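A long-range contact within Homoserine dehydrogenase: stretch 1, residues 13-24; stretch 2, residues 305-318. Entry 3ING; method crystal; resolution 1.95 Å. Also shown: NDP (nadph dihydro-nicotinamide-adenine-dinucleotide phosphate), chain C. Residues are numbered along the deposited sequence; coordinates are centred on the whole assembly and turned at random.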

# COMPACT_ATOMS: atom_id res chain seq x y z
N GLY A 13 5.49 11.50 -23.56
CA GLY A 13 6.94 11.36 -23.45
C GLY A 13 7.30 10.09 -22.72
O GLY A 13 6.62 9.07 -22.86
N ASN A 14 8.36 10.12 -21.92
CA ASN A 14 8.82 8.95 -21.17
C ASN A 14 7.68 8.29 -20.42
O ASN A 14 7.50 7.07 -20.45
CB ASN A 14 9.91 9.34 -20.17
CG ASN A 14 11.19 9.74 -20.84
OD1 ASN A 14 11.29 9.67 -22.04
ND2 ASN A 14 12.16 10.22 -20.08
N VAL A 15 6.90 9.10 -19.73
CA VAL A 15 5.85 8.54 -18.89
C VAL A 15 4.58 8.28 -19.71
O VAL A 15 4.03 7.20 -19.68
CB VAL A 15 5.53 9.47 -17.67
CG1 VAL A 15 4.30 8.96 -16.94
CG2 VAL A 15 6.73 9.59 -16.69
N GLY A 16 4.11 9.29 -20.43
CA GLY A 16 2.89 9.16 -21.22
C GLY A 16 2.90 8.08 -22.29
O GLY A 16 1.89 7.38 -22.46
N LEU A 17 4.01 7.86 -22.99
CA LEU A 17 4.01 6.76 -23.98
C LEU A 17 3.89 5.41 -23.24
O LEU A 17 3.21 4.52 -23.71
CB LEU A 17 5.22 6.81 -24.88
CG LEU A 17 5.17 6.04 -26.19
CD1 LEU A 17 3.93 6.40 -27.03
CD2 LEU A 17 6.47 6.27 -26.99
N ASN A 18 4.51 5.29 -22.07
CA ASN A 18 4.38 4.07 -21.26
C ASN A 18 2.98 3.90 -20.70
O ASN A 18 2.52 2.79 -20.44
CB ASN A 18 5.42 4.05 -20.12
CG ASN A 18 6.78 3.56 -20.58
OD1 ASN A 18 6.85 2.58 -21.30
ND2 ASN A 18 7.85 4.25 -20.17
N VAL A 19 2.29 5.02 -20.48
CA VAL A 19 0.91 4.94 -20.05
C VAL A 19 0.05 4.26 -21.14
O VAL A 19 -0.73 3.34 -20.88
CB VAL A 19 0.33 6.33 -19.64
CG1 VAL A 19 -1.18 6.28 -19.61
CG2 VAL A 19 0.91 6.80 -18.24
N LEU A 20 0.29 4.66 -22.39
CA LEU A 20 -0.38 4.03 -23.51
C LEU A 20 0.01 2.55 -23.62
O LEU A 20 -0.82 1.70 -23.86
CB LEU A 20 -0.01 4.76 -24.82
CG LEU A 20 -0.57 6.16 -25.05
CD1 LEU A 20 -0.21 6.69 -26.44
CD2 LEU A 20 -2.08 6.18 -24.85
N ARG A 21 1.29 2.24 -23.44
CA ARG A 21 1.72 0.84 -23.53
C ARG A 21 1.00 -0.01 -22.51
O ARG A 21 0.50 -1.09 -22.84
CB ARG A 21 3.23 0.71 -23.33
CG ARG A 21 4.09 1.23 -24.50
CD ARG A 21 5.60 1.02 -24.29
NE ARG A 21 6.36 1.65 -25.38
CZ ARG A 21 7.12 2.73 -25.27
NH1 ARG A 21 7.30 3.35 -24.12
NH2 ARG A 21 7.77 3.17 -26.34
N ILE A 22 0.94 0.47 -21.27
CA ILE A 22 0.28 -0.27 -20.18
C ILE A 22 -1.20 -0.43 -20.44
O ILE A 22 -1.74 -1.52 -20.29
CB ILE A 22 0.56 0.37 -18.80
CG1 ILE A 22 2.05 0.18 -18.47
CG2 ILE A 22 -0.30 -0.27 -17.67
CD1 ILE A 22 2.57 0.88 -17.23
N ILE A 23 -1.86 0.62 -20.91
CA ILE A 23 -3.27 0.56 -21.25
C ILE A 23 -3.51 -0.45 -22.36
O ILE A 23 -4.43 -1.27 -22.31
CB ILE A 23 -3.85 1.96 -21.65
CG1 ILE A 23 -3.87 2.88 -20.43
CG2 ILE A 23 -5.27 1.78 -22.35
CD1 ILE A 23 -4.23 4.36 -20.70
N ASP A 24 -2.64 -0.43 -23.36
CA ASP A 24 -2.81 -1.32 -24.49
C ASP A 24 -2.64 -2.80 -24.05
O ASP A 24 -3.43 -3.69 -24.44
CB ASP A 24 -1.83 -0.98 -25.58
CG ASP A 24 -2.19 -1.64 -26.89
OD1 ASP A 24 -3.39 -1.69 -27.22
OD2 ASP A 24 -1.26 -2.10 -27.58
N GLY A 305 11.38 3.91 -12.58
CA GLY A 305 11.57 4.54 -13.87
C GLY A 305 10.26 5.03 -14.40
O GLY A 305 9.23 4.89 -13.72
N PRO A 306 10.27 5.60 -15.61
CA PRO A 306 9.03 6.09 -16.23
C PRO A 306 8.00 5.00 -16.51
O PRO A 306 6.81 5.29 -16.54
CB PRO A 306 9.53 6.76 -17.52
CG PRO A 306 10.84 6.14 -17.78
CD PRO A 306 11.43 5.84 -16.46
N TYR A 307 8.43 3.76 -16.68
CA TYR A 307 7.46 2.67 -16.88
C TYR A 307 6.63 2.43 -15.59
O TYR A 307 5.44 2.25 -15.64
CB TYR A 307 8.16 1.41 -17.33
CG TYR A 307 7.23 0.25 -17.50
CD1 TYR A 307 6.41 0.15 -18.62
CD2 TYR A 307 7.15 -0.75 -16.54
CE1 TYR A 307 5.53 -0.90 -18.76
CE2 TYR A 307 6.30 -1.81 -16.69
CZ TYR A 307 5.49 -1.87 -17.80
OH TYR A 307 4.62 -2.92 -17.91
N GLU A 308 7.33 2.38 -14.46
CA GLU A 308 6.72 2.20 -13.14
C GLU A 308 5.89 3.38 -12.75
O GLU A 308 4.82 3.24 -12.16
CB GLU A 308 7.81 1.93 -12.10
CG GLU A 308 8.55 0.60 -12.36
CD GLU A 308 9.64 0.64 -13.43
OE1 GLU A 308 10.12 1.71 -13.83
OE2 GLU A 308 10.07 -0.45 -13.80
N THR A 309 6.33 4.57 -13.11
CA THR A 309 5.55 5.76 -12.89
C THR A 309 4.26 5.67 -13.70
O THR A 309 3.18 5.97 -13.20
CB THR A 309 6.36 7.00 -13.33
OG1 THR A 309 7.57 7.11 -12.54
CG2 THR A 309 5.57 8.35 -13.24
N ALA A 310 4.36 5.23 -14.95
CA ALA A 310 3.16 5.01 -15.81
C ALA A 310 2.16 4.01 -15.16
O ALA A 310 0.95 4.14 -15.23
CB ALA A 310 3.61 4.54 -17.24
N GLY A 311 2.70 3.02 -14.47
CA GLY A 311 1.86 2.04 -13.81
C GLY A 311 1.10 2.68 -12.66
O GLY A 311 -0.04 2.35 -12.43
N ALA A 312 1.71 3.65 -12.00
CA ALA A 312 1.07 4.43 -10.92
C ALA A 312 -0.05 5.28 -11.48
O ALA A 312 -1.17 5.33 -10.93
CB ALA A 312 2.14 5.32 -10.19
N VAL A 313 0.20 5.93 -12.62
CA VAL A 313 -0.85 6.66 -13.33
C VAL A 313 -2.03 5.75 -13.67
O VAL A 313 -3.20 6.13 -13.47
CB VAL A 313 -0.31 7.38 -14.62
CG1 VAL A 313 -1.43 8.04 -15.40
CG2 VAL A 313 0.84 8.38 -14.27
N VAL A 314 -1.76 4.54 -14.17
CA VAL A 314 -2.87 3.67 -14.60
C VAL A 314 -3.60 3.12 -13.37
O VAL A 314 -4.81 2.92 -13.42
CB VAL A 314 -2.44 2.58 -15.61
CG1 VAL A 314 -3.61 1.62 -15.92
CG2 VAL A 314 -1.94 3.22 -16.91
N ASN A 315 -2.88 2.92 -12.27
CA ASN A 315 -3.56 2.54 -11.02
C ASN A 315 -4.55 3.62 -10.62
O ASN A 315 -5.69 3.33 -10.27
CB ASN A 315 -2.57 2.30 -9.88
CG ASN A 315 -3.24 1.68 -8.69
OD1 ASN A 315 -3.52 2.35 -7.66
ND2 ASN A 315 -3.61 0.42 -8.84
N ASP A 316 -4.14 4.89 -10.72
CA ASP A 316 -5.04 6.01 -10.43
C ASP A 316 -6.26 5.99 -11.34
O ASP A 316 -7.39 6.23 -10.88
CB ASP A 316 -4.34 7.36 -10.53
CG ASP A 316 -3.60 7.77 -9.24
OD1 ASP A 316 -3.85 7.20 -8.15
OD2 ASP A 316 -2.81 8.74 -9.35
N ILE A 317 -6.06 5.73 -12.64
CA ILE A 317 -7.19 5.63 -13.59
C ILE A 317 -8.20 4.54 -13.15
O ILE A 317 -9.43 4.74 -13.17
CB ILE A 317 -6.68 5.34 -15.04
CG1 ILE A 317 -5.86 6.53 -15.57
CG2 ILE A 317 -7.87 4.99 -15.98
CD1 ILE A 317 -5.23 6.30 -16.99
N LEU A 318 -7.66 3.40 -12.72
CA LEU A 318 -8.49 2.28 -12.33
C LEU A 318 -9.17 2.57 -10.99
O LEU A 318 -10.36 2.25 -10.82
CB LEU A 318 -7.65 1.00 -12.28
CG LEU A 318 -7.15 0.59 -13.66
CD1 LEU A 318 -6.25 -0.66 -13.59
CD2 LEU A 318 -8.35 0.34 -14.60
PA NDP C . 8.81 14.26 -21.24
O1A NDP C . 9.52 13.04 -21.65
O2A NDP C . 9.51 15.55 -21.49
O5B NDP C . 7.38 14.35 -21.96
C5B NDP C . 6.49 15.44 -21.89
C4B NDP C . 5.36 15.27 -22.89
O4B NDP C . 4.51 16.39 -22.90
C3B NDP C . 5.88 15.19 -24.33
O3B NDP C . 4.97 14.47 -25.16
C2B NDP C . 5.93 16.62 -24.75
O2B NDP C . 5.88 16.82 -26.14
C1B NDP C . 4.64 17.09 -24.14
N9A NDP C . 4.57 18.53 -23.88
C8A NDP C . 5.55 19.42 -23.55
N7A NDP C . 4.95 20.64 -23.34
C5A NDP C . 3.63 20.49 -23.53
C6A NDP C . 2.61 21.41 -23.45
N6A NDP C . 2.80 22.59 -22.86
N1A NDP C . 1.37 20.94 -23.69
C2A NDP C . 1.11 19.63 -24.05
N3A NDP C . 2.12 18.69 -24.12
C4A NDP C . 3.36 19.17 -23.85
O3 NDP C . 8.43 14.17 -19.68
PN NDP C . 8.26 12.82 -18.82
O1N NDP C . 9.61 12.32 -18.42
O2N NDP C . 7.33 11.93 -19.58
O5D NDP C . 7.54 13.35 -17.46
C5D NDP C . 6.18 13.77 -17.63
C4D NDP C . 5.65 14.27 -16.29
O4D NDP C . 5.72 13.19 -15.38
C3D NDP C . 6.47 15.37 -15.67
O3D NDP C . 5.66 16.42 -15.12
C2D NDP C . 7.30 14.68 -14.61
O2D NDP C . 7.66 15.52 -13.55
C1D NDP C . 6.36 13.58 -14.17
N1N NDP C . 7.03 12.46 -13.53
C2N NDP C . 8.02 11.79 -14.20
C3N NDP C . 8.82 10.84 -13.58
C7N NDP C . 9.76 10.05 -14.40
O7N NDP C . 9.95 8.74 -14.03
N7N NDP C . 10.31 10.53 -15.51
C4N NDP C . 8.41 10.24 -12.24
C5N NDP C . 7.29 11.02 -11.61
C6N NDP C . 6.65 12.06 -12.27
P2B NDP C . 6.90 16.12 -27.16
O1X NDP C . 6.54 16.86 -28.42
O2X NDP C . 6.77 14.56 -27.16
O3X NDP C . 8.25 16.50 -26.65

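Two helices far apart in sequence pack at a signed crossing angle of -61°, their axes approaching to 8.0 Å. No hydrogen bond passes between them; 613 Å² of surface is buried instead.

Stretch 1 opens beside the cofactor. Gly13 lies against NADPH, its CA 3.4 Å from NDP O5B, and a CB here would collide with that oxygen. The next two backbone amides point at the diphosphate: Asn14 N donates to NDP O1A at 3.2 Å and Val15 N to NDP O2N at 2.9 Å, as suits amides near the start of a helix, whose NH groups are not used by helical bonds. Asn14 meets the second helix through Pro306, with Asn14 O 3.6 Å from Pro306 CB. Proline fits the first turn of its own helix, where its lack of an amide hydrogen costs no helical bond, and its ring offers a compact apolar surface.

Val15 is buried. Both methyls of Val15 pack near Thr309 CG2, Val15 CG2 at 3.8 Å and Val15 CG1 at 4.0 Å; Val15 CG2 also lies 4.1 Å from Pro306 CB and Val15 CG1 4.4 Å from Val313 CG2. Gly16 and Leu17 make no contact with the second helix.

Asn18 points toward the partner. Its CB is 3.4 Å from Ala310 CB, a closeness that the small alanine permits; Val15 and Val19 stand 4.8 Å, CA to CA, from Pro306 and Ala310 respectively. The amide of Asn18 is served within its own helix: ND2 makes a weak hydrogen bond to Asn14 O at 2.9 Å, and OD1 accepts one from Arg21 NH1 at 3.0 Å. That same OD1 lies near the plane of the Tyr307 ring, at its edge, 3.6 Å from Tyr307 CD1.

The methyl of Ala310 fills a hole formed by Val15, Asn18, Val19 and Ile22. Val19 places CG2 3.7 Å from Ala310 CB and 3.9 Å from Val313 CB, its branched side chain filling space close to the backbone.

Ile22 is the reciprocal knob and has the largest area covered by the other stretch. It sits among Tyr307, Ala310, Gly311 and Val314. Its CD1 lies over the face of the Tyr307 ring in a CH-pi contact, 4.2 Å from the ring centroid, and reaches within 3.5 Å of Gly311 N. Ile22 CG2 meets Val314 CG2 at 3.9 Å.

Ile23 starts sideways, but its end comes nearer: CG1 is 4.0 Å from Val314 CG2 and CD1 is 4.3 Å from Ile317 CD1, extending the apolar seam. Asp24, partly exposed, lies beyond reach of the second helix.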